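Local structure of small ribosomal subunit biogenesis GTPase RsgA (Thermotoga maritima, 1U0L) at residues 158-163 with 187-192. The protein probably assists late maturation of the 30S ribosomal subunit as a circularly permuted, zinc-containing GTPase that hydrolyses GTP slowly and is stimulated by the subunit. Sequence-based numbering, arbitrary orientation.
Sequences MGIEEL and NAINPG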
loop_
_atom_site.group_PDB
_atom_site.type_symbol
_atom_site.label_atom_id
_atom_site.label_comp_id
_atom_site.label_asym_id
_atom_site.label_seq_id
_atom_site.Cartn_x
_atom_site.Cartn_y
_atom_site.Cartn_z
ATOM N N MET A 158 -2.622 -7.944 -20.596
ATOM C CA MET A 158 -3.687 -6.963 -20.555
ATOM C C MET A 158 -3.633 -6.084 -19.324
ATOM O O MET A 158 -3.525 -6.575 -18.190
ATOM C CB MET A 158 -5.042 -7.642 -20.613
ATOM C CG MET A 158 -6.183 -6.729 -20.225
ATOM S SD MET A 158 -7.756 -7.481 -20.626
ATOM C CE MET A 158 -8.375 -7.780 -19.008
ATOM N N GLY A 159 -3.704 -4.778 -19.576
ATOM C CA GLY A 159 -3.710 -3.768 -18.528
ATOM C C GLY A 159 -2.389 -3.382 -17.899
ATOM O O GLY A 159 -2.366 -2.463 -17.091
ATOM N N ILE A 160 -1.293 -4.050 -18.259
ATOM C CA ILE A 160 -0.008 -3.733 -17.647
ATOM C C ILE A 160 0.506 -2.359 -18.054
ATOM O O ILE A 160 0.852 -1.544 -17.198
ATOM C CB ILE A 160 1.067 -4.818 -17.961
ATOM C CG1 ILE A 160 0.747 -6.096 -17.194
ATOM C CG2 ILE A 160 2.454 -4.372 -17.481
ATOM C CD1 ILE A 160 -0.562 -6.711 -17.564
ATOM N N GLU A 161 0.542 -2.087 -19.352
ATOM C CA GLU A 161 1.032 -0.800 -19.810
ATOM C C GLU A 161 0.283 0.336 -19.101
ATOM O O GLU A 161 0.885 1.337 -18.716
ATOM C CB GLU A 161 0.899 -0.705 -21.334
ATOM C CG GLU A 161 2.224 -0.409 -22.046
ATOM C CD GLU A 161 3.424 -1.212 -21.494
ATOM O OE1 GLU A 161 3.430 -2.460 -21.608
ATOM O OE2 GLU A 161 4.366 -0.588 -20.945
ATOM N N GLU A 162 -1.019 0.164 -18.900
ATOM C CA GLU A 162 -1.800 1.177 -18.216
ATOM C C GLU A 162 -1.382 1.231 -16.757
ATOM O O GLU A 162 -1.417 2.286 -16.144
ATOM C CB GLU A 162 -3.300 0.870 -18.265
ATOM C CG GLU A 162 -4.137 1.936 -17.553
ATOM C CD GLU A 162 -5.606 1.563 -17.367
ATOM O OE1 GLU A 162 -6.202 0.943 -18.276
ATOM O OE2 GLU A 162 -6.181 1.915 -16.308
ATOM N N LEU A 163 -1.003 0.087 -16.194
ATOM C CA LEU A 163 -0.610 0.044 -14.794
ATOM C C LEU A 163 0.780 0.627 -14.607
ATOM O O LEU A 163 1.095 1.180 -13.552
ATOM C CB LEU A 163 -0.655 -1.389 -14.261
ATOM C CG LEU A 163 -0.230 -1.580 -12.795
ATOM C CD1 LEU A 163 -1.215 -0.849 -11.887
ATOM C CD2 LEU A 163 -0.159 -3.060 -12.446
ATOM N N ASN A 187 6.481 -9.212 -12.580
ATOM C CA ASN A 187 7.335 -9.717 -13.644
ATOM C C ASN A 187 6.814 -9.331 -15.013
ATOM O O ASN A 187 7.575 -9.261 -15.971
ATOM C CB ASN A 187 7.479 -11.233 -13.539
ATOM C CG ASN A 187 8.601 -11.765 -14.408
ATOM O OD1 ASN A 187 8.458 -11.877 -15.621
ATOM N ND2 ASN A 187 9.736 -12.075 -13.786
ATOM N N ALA A 188 5.514 -9.085 -15.103
ATOM C CA ALA A 188 4.899 -8.682 -16.361
ATOM C C ALA A 188 5.250 -7.219 -16.654
ATOM O O ALA A 188 5.388 -6.817 -17.816
ATOM C CB ALA A 188 3.376 -8.853 -16.279
ATOM N N ILE A 189 5.397 -6.437 -15.585
ATOM C CA ILE A 189 5.720 -5.014 -15.673
ATOM C C ILE A 189 7.192 -4.789 -15.976
ATOM O O ILE A 189 7.560 -3.858 -16.700
ATOM C CB ILE A 189 5.412 -4.299 -14.351
ATOM C CG1 ILE A 189 3.955 -4.540 -13.949
ATOM C CG2 ILE A 189 5.669 -2.816 -14.503
ATOM C CD1 ILE A 189 3.639 -4.146 -12.515
ATOM N N ASN A 190 8.032 -5.646 -15.410
ATOM C CA ASN A 190 9.474 -5.555 -15.601
ATOM C C ASN A 190 10.099 -6.936 -15.557
ATOM O O ASN A 190 10.560 -7.369 -14.503
ATOM C CB ASN A 190 10.100 -4.720 -14.487
ATOM C CG ASN A 190 10.575 -3.369 -14.961
ATOM O OD1 ASN A 190 11.487 -2.777 -14.359
ATOM N ND2 ASN A 190 9.963 -2.862 -16.032
ATOM N N PRO A 191 10.130 -7.648 -16.691
ATOM C CA PRO A 191 10.722 -8.990 -16.715
ATOM C C PRO A 191 11.963 -9.079 -15.834
ATOM O O PRO A 191 12.876 -8.266 -15.959
ATOM C CB PRO A 191 11.034 -9.187 -18.190
ATOM C CG PRO A 191 9.839 -8.553 -18.836
ATOM C CD PRO A 191 9.668 -7.258 -18.035
ATOM N N GLY A 192 11.981 -10.054 -14.931
ATOM C CA GLY A 192 13.116 -10.212 -14.039
ATOM C C GLY A 192 12.796 -9.941 -12.578
ATOM O O GLY A 192 13.248 -10.670 -11.696
#
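I160, in the first turn of helix 160-167, packs its two branches against A188 and I189 in the last turn of helix 182-189, joining two helices of the circularly permuted P-loop GTPase domain. Helix 182-189 begins within the P-loop sequence and ends at this contact. CG1 of I160 meets CB of A188 at 3.9 Å. Chi1 of -71° sets CG1 of I160 beside the backbone N and CG2 anti to it, and this second branch reaches I189: I160 CG2 lies 3.8 Å from I189 CG1. The same methyl rests against the backbone, 3.8 Å from I189 CA. One turn further along, L163 adds a methyl-to-methyl touch, CD2 to CD1 of I189 at 4.0 Å, the two side chains crossing at about a right angle. The contact is small, apolar and largely buried, burying 164 Å² in all.

Around this first shell, I189 also packs on K164 and L167 of the facing helix and on F221, while L163 also touches V150 in the edge strand 149-151 of the central sheet. The side chain of I160 comes within about 7 Å of the bound GDP and about 6 Å of the side chain of N123, a probable GTP-binding residue, so the contact lies near the nucleotide pocket. G159, with positive phi, holds the N-cap position, and G159 O accepts a 3.0 Å hydrogen bond from L163 N. Where helix 182-189 ends, N190 leaves helical geometry: OD1 accepts a hydrogen bond from D220 N, and N190 ND2 donates one to I189 O at 2.7 Å, the donor tilted 29° from the carbonyl plane.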